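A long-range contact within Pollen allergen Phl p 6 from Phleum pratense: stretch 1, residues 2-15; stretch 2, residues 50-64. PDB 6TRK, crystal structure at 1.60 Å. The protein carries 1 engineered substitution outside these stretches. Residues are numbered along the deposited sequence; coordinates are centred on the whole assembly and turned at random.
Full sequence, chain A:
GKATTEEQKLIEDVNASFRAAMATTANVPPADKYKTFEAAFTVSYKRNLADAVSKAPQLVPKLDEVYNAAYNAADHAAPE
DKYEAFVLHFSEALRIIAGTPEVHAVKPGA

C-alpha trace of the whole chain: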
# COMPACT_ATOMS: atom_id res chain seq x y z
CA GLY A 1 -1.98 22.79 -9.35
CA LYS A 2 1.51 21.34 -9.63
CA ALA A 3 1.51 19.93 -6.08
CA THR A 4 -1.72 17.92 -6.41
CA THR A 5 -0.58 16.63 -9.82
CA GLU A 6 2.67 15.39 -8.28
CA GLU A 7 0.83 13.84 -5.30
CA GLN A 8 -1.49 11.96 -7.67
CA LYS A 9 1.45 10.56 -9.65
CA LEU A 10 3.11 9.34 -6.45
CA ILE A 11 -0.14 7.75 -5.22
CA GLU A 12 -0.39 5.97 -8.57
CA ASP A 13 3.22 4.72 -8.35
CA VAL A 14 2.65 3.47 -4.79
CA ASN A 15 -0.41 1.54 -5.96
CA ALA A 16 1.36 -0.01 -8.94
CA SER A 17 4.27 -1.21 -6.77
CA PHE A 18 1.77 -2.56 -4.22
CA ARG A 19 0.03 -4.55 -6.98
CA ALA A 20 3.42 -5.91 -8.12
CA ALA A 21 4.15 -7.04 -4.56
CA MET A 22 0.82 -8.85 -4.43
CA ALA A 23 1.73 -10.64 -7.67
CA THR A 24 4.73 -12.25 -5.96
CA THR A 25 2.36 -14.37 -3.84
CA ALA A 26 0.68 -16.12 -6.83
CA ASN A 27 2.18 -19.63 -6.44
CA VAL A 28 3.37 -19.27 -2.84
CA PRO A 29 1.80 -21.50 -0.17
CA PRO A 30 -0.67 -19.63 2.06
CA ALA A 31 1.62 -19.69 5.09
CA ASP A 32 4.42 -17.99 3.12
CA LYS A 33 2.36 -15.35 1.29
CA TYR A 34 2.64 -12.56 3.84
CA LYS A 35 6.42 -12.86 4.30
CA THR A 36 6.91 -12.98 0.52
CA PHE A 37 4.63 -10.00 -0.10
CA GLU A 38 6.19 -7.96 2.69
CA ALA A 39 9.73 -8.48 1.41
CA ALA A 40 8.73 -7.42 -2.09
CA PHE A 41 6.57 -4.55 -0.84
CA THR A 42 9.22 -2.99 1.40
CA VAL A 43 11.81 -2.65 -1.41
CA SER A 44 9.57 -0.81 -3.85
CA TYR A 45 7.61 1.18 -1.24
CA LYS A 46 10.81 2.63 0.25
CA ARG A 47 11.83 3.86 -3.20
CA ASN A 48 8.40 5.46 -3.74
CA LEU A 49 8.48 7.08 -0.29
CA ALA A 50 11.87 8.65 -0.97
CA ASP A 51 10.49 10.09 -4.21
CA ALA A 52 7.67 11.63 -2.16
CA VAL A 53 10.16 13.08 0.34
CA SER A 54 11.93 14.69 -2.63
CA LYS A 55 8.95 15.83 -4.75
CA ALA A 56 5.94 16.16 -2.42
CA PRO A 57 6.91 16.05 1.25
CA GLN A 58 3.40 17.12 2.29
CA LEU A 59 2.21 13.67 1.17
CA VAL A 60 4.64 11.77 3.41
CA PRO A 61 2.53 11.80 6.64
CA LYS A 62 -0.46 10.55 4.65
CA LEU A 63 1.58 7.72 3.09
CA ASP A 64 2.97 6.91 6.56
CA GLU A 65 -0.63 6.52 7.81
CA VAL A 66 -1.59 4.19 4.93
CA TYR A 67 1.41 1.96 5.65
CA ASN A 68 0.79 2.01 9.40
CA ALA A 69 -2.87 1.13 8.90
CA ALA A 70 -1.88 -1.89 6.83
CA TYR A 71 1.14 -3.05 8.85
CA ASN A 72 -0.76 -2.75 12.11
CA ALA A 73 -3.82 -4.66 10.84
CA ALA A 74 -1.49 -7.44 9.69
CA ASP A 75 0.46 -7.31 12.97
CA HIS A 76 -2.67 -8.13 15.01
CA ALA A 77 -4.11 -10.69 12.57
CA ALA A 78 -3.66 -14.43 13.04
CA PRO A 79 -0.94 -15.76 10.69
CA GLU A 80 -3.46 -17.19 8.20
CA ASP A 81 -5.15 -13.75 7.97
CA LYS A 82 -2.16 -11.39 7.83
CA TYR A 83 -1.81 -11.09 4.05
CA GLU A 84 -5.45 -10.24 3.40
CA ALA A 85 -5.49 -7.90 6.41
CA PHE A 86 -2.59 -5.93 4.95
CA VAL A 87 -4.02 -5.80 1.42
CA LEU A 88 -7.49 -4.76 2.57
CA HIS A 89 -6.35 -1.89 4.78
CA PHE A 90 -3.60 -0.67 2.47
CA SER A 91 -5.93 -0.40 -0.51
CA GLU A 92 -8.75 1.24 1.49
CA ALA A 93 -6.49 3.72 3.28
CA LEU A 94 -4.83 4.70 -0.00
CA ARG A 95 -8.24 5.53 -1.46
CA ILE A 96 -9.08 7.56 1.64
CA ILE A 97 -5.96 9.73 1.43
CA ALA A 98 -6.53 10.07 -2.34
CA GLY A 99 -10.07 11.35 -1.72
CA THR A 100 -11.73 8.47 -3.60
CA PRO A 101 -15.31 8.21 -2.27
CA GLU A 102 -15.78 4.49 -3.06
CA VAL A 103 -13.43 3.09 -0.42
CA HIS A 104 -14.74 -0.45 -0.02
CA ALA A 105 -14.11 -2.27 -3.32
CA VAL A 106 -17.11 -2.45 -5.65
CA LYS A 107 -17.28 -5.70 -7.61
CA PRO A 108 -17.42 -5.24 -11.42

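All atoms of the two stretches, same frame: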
# COMPACT_ATOMS: atom_id res chain seq x y z
N LYS A 2 0.39 22.25 -9.44
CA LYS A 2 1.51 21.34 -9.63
C LYS A 2 1.64 20.36 -8.46
O LYS A 2 1.99 19.18 -8.67
CB LYS A 2 2.80 22.14 -9.80
N ALA A 3 1.34 20.80 -7.24
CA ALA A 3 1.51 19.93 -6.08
C ALA A 3 0.55 18.75 -6.13
O ALA A 3 0.96 17.59 -5.99
CB ALA A 3 1.33 20.73 -4.79
N THR A 4 -0.75 19.01 -6.34
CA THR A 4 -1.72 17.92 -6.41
C THR A 4 -1.43 16.98 -7.59
O THR A 4 -1.68 15.77 -7.50
CB THR A 4 -3.15 18.46 -6.51
OG1 THR A 4 -3.31 19.22 -7.71
CG2 THR A 4 -3.46 19.35 -5.31
N THR A 5 -0.93 17.51 -8.71
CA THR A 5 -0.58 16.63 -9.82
C THR A 5 0.57 15.71 -9.43
O THR A 5 0.59 14.53 -9.80
CB THR A 5 -0.23 17.44 -11.06
OG1 THR A 5 -1.37 18.18 -11.51
CG2 THR A 5 0.21 16.51 -12.18
N GLU A 6 1.55 16.24 -8.70
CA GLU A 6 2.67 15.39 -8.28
C GLU A 6 2.21 14.37 -7.23
O GLU A 6 2.62 13.19 -7.30
CB GLU A 6 3.82 16.26 -7.75
CG GLU A 6 5.05 15.45 -7.31
CD GLU A 6 5.61 14.54 -8.40
OE1 GLU A 6 5.74 13.31 -8.17
OE2 GLU A 6 5.92 15.07 -9.48
N GLU A 7 1.37 14.78 -6.28
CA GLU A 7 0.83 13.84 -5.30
C GLU A 7 0.09 12.70 -6.00
O GLU A 7 0.24 11.53 -5.63
CB GLU A 7 -0.10 14.54 -4.31
CG GLU A 7 0.60 15.59 -3.47
CD GLU A 7 -0.36 16.40 -2.60
OE1 GLU A 7 -1.59 16.17 -2.66
OE2 GLU A 7 0.12 17.27 -1.85
N GLN A 8 -0.73 13.01 -7.00
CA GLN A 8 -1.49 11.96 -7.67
C GLN A 8 -0.57 10.96 -8.38
O GLN A 8 -0.83 9.75 -8.36
CB GLN A 8 -2.47 12.58 -8.66
CG GLN A 8 -3.75 13.10 -8.04
N LYS A 9 0.49 11.46 -9.03
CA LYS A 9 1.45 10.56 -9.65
C LYS A 9 2.11 9.64 -8.63
O LYS A 9 2.31 8.45 -8.89
CB LYS A 9 2.55 11.36 -10.36
CG LYS A 9 2.17 11.94 -11.70
N LEU A 10 2.49 10.18 -7.48
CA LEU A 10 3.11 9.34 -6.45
C LEU A 10 2.13 8.31 -5.91
O LEU A 10 2.49 7.14 -5.71
CB LEU A 10 3.67 10.22 -5.33
CG LEU A 10 4.87 11.10 -5.70
CD1 LEU A 10 5.08 12.24 -4.74
CD2 LEU A 10 6.13 10.27 -5.78
N ILE A 11 0.87 8.71 -5.69
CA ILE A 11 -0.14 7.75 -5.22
C ILE A 11 -0.30 6.64 -6.25
O ILE A 11 -0.37 5.45 -5.90
CB ILE A 11 -1.46 8.47 -4.92
CG1 ILE A 11 -1.28 9.27 -3.64
CG2 ILE A 11 -2.60 7.50 -4.76
CD1 ILE A 11 -2.40 10.33 -3.46
N GLU A 12 -0.30 6.99 -7.53
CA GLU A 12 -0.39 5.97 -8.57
C GLU A 12 0.82 5.03 -8.56
O GLU A 12 0.66 3.81 -8.71
CB GLU A 12 -0.56 6.63 -9.93
CG GLU A 12 -0.49 5.63 -11.10
CD GLU A 12 -1.47 4.48 -10.95
OE1 GLU A 12 -1.17 3.36 -11.45
OE2 GLU A 12 -2.55 4.67 -10.34
N ASP A 13 2.03 5.57 -8.41
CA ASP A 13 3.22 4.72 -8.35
C ASP A 13 3.21 3.81 -7.13
O ASP A 13 3.61 2.63 -7.21
CB ASP A 13 4.49 5.57 -8.34
CG ASP A 13 4.86 6.08 -9.73
OD1 ASP A 13 4.61 5.36 -10.71
OD2 ASP A 13 5.42 7.19 -9.83
N VAL A 14 2.76 4.32 -5.98
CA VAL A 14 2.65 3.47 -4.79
C VAL A 14 1.70 2.31 -5.04
O VAL A 14 1.97 1.16 -4.69
CB VAL A 14 2.18 4.33 -3.58
CG1 VAL A 14 1.77 3.44 -2.40
CG2 VAL A 14 3.24 5.29 -3.13
N ASN A 15 0.56 2.59 -5.69
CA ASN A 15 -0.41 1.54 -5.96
C ASN A 15 0.12 0.50 -6.93
O ASN A 15 -0.06 -0.70 -6.72
CB ASN A 15 -1.70 2.19 -6.46
CG ASN A 15 -2.92 1.39 -6.12
OD1 ASN A 15 -2.85 0.29 -5.53
ND2 ASN A 15 -4.08 1.93 -6.46
N ALA A 50 10.79 7.68 -0.81
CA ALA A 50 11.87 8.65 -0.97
C ALA A 50 11.59 9.60 -2.12
O ALA A 50 11.97 10.78 -2.05
CB ALA A 50 13.20 7.92 -1.17
N ASP A 51 10.93 9.15 -3.19
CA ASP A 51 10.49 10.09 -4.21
C ASP A 51 9.52 11.12 -3.64
O ASP A 51 9.58 12.30 -4.00
CB ASP A 51 9.85 9.36 -5.38
CG ASP A 51 10.86 8.64 -6.24
OD1 ASP A 51 12.07 8.98 -6.16
OD2 ASP A 51 10.45 7.74 -7.00
N ALA A 52 8.59 10.69 -2.78
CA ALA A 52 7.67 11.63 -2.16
C ALA A 52 8.41 12.64 -1.28
O ALA A 52 8.06 13.83 -1.26
CB ALA A 52 6.62 10.88 -1.32
N VAL A 53 9.36 12.16 -0.47
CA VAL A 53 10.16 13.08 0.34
C VAL A 53 10.77 14.15 -0.56
O VAL A 53 10.75 15.35 -0.23
CB VAL A 53 11.25 12.32 1.12
CG1 VAL A 53 12.21 13.31 1.76
CG2 VAL A 53 10.65 11.45 2.20
N SER A 54 11.29 13.74 -1.72
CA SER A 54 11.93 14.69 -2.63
C SER A 54 10.92 15.64 -3.29
O SER A 54 11.11 16.86 -3.27
CB SER A 54 12.72 13.92 -3.69
OG SER A 54 13.26 14.80 -4.64
N LYS A 55 9.84 15.09 -3.86
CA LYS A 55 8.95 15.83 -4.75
C LYS A 55 7.66 16.34 -4.11
O LYS A 55 7.03 17.24 -4.68
CB LYS A 55 8.58 14.95 -5.95
CG LYS A 55 9.75 14.51 -6.79
CD LYS A 55 9.33 13.53 -7.86
CE LYS A 55 10.47 13.26 -8.81
NZ LYS A 55 10.44 11.84 -9.21
N ALA A 56 7.22 15.77 -2.99
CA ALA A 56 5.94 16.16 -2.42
C ALA A 56 5.92 15.82 -0.94
O ALA A 56 5.13 14.97 -0.49
CB ALA A 56 4.78 15.47 -3.13
N PRO A 57 6.78 16.45 -0.16
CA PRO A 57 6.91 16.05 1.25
C PRO A 57 5.64 16.19 2.05
O PRO A 57 5.51 15.52 3.08
CB PRO A 57 8.03 16.97 1.78
CG PRO A 57 8.24 18.02 0.72
CD PRO A 57 7.78 17.45 -0.57
N GLN A 58 4.68 17.02 1.61
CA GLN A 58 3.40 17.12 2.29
C GLN A 58 2.61 15.82 2.24
O GLN A 58 1.71 15.61 3.06
CB GLN A 58 2.58 18.26 1.66
CG GLN A 58 2.12 17.99 0.24
CD GLN A 58 3.15 18.32 -0.87
OE1 GLN A 58 4.34 18.61 -0.61
NE2 GLN A 58 2.69 18.27 -2.11
N LEU A 59 2.90 14.95 1.28
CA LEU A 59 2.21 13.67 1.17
C LEU A 59 2.75 12.64 2.14
O LEU A 59 2.09 11.63 2.41
CB LEU A 59 2.33 13.17 -0.26
CG LEU A 59 1.61 11.90 -0.70
CD1 LEU A 59 0.12 12.08 -0.58
CD2 LEU A 59 1.98 11.58 -2.13
N VAL A 60 3.97 12.84 2.65
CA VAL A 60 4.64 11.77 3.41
C VAL A 60 3.84 11.35 4.64
O VAL A 60 3.73 10.14 4.89
CB VAL A 60 6.07 12.20 3.77
CG1 VAL A 60 6.70 11.23 4.74
CG2 VAL A 60 6.88 12.29 2.50
N PRO A 61 3.31 12.26 5.47
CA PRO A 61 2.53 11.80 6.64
C PRO A 61 1.30 11.01 6.26
O PRO A 61 0.87 10.14 7.04
CB PRO A 61 2.12 13.10 7.35
CG PRO A 61 2.99 14.15 6.78
CD PRO A 61 3.44 13.73 5.44
N LYS A 62 0.70 11.32 5.11
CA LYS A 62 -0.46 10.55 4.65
C LYS A 62 -0.03 9.15 4.21
O LYS A 62 -0.68 8.16 4.58
CB LYS A 62 -1.14 11.30 3.51
CG LYS A 62 -1.80 12.63 3.95
CD LYS A 62 -2.38 13.34 2.71
CE LYS A 62 -2.91 14.71 3.01
NZ LYS A 62 -3.43 15.31 1.74
N LEU A 63 1.06 9.04 3.45
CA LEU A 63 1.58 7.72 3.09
C LEU A 63 1.97 6.94 4.34
O LEU A 63 1.65 5.74 4.44
CB LEU A 63 2.75 7.85 2.13
CG LEU A 63 2.40 8.33 0.71
CD1 LEU A 63 3.69 8.52 -0.11
CD2 LEU A 63 1.48 7.35 0.04
N ASP A 64 2.63 7.60 5.32
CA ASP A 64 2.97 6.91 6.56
C ASP A 64 1.72 6.29 7.21
O ASP A 64 1.76 5.16 7.71
CB ASP A 64 3.60 7.86 7.58
CG ASP A 64 4.98 8.37 7.21
OD1 ASP A 64 5.70 7.77 6.37
OD2 ASP A 64 5.36 9.40 7.83
O HOH W 1 7.10 11.28 -9.28
O HOH W 2 -0.74 16.22 0.72

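The most unusual feature of this contact is that its one direct hydrogen bond between the stretches is made where the second stretch has broken out of its helix. Ala-56, at phi/psi -157/64, is the first residue after helix 50-55 to leave helical values, and two residues later Gln-58, with chi1 at 68° (p) and chi2 at -84° (m), brings its amide to Glu-7. Gln-58 NE2 donates to Glu-7 OE2 over 2.8 Å with an N-H...acceptor angle of 154°, close enough to linear for a sound bond. The CA-to-CB bond of Glu-7 points sideways, yet an m, t conformation carries its carboxylate nearer to the partner stretch.

The same carboxylate oxygen is also hydrated. Water 2 donates to Glu-7 OE2 at 2.9 Å and accepts from Lys-62 NZ at 3.0 Å, so the lysine reaches the glutamate through solvent; a further bond from this water to Gln-58 O, at 3.4 Å, is weak. A second water links Glu-6 and Lys-55 less firmly: water 1 donates to Glu-6 OE1 at 2.7 Å, but its bond from Lys-55 NZ is weak at 3.4 Å. The direct approach of this pair is between Glu-6 OE1 and Lys-55 CD, 3.6 Å apart, which places the lysine's aliphatic chain, rather than its ammonium group, nearest the acid.

Beside these polar links, Leu-10 supplies the apolar centre, and its 83 Å² of covered area is the largest of any residue here. Its CA-to-CB bond points toward the other stretch, and its m, t rotamer sets Leu-10 CD1 3.6 Å from Ala-56 CB and 4.0 Å from Ala-52 CB. The small alanine side chains accompany a close backbone approach, with Leu-10 CA and Ala-52 CA 6.7 Å apart and Glu-7 CA and Ala-56 CA 6.3 Å apart. On Leu-59, the CD2 methyl lies 3.9 Å from Leu-10 CB, while its CD1 methyl lies 4.2 Å from Ile-11 CD1; both distances are in van der Waals range.

Farther along, Val-14 CG2 meets Leu-63 CD2 at 4.2 Å. Glu-7, Leu-10 or Ile-11, and Val-14 follow the three-to-four-residue spacing of one helical face, consistent with the unbroken i to i-4 backbone bonds from Glu-6 to Asn-15. Helices 2-15 and 50-55 run nearly antiparallel, at 175°, with axes 10.5 Å apart at closest approach. In all, the two stretches bury 526 Å², both sides summed.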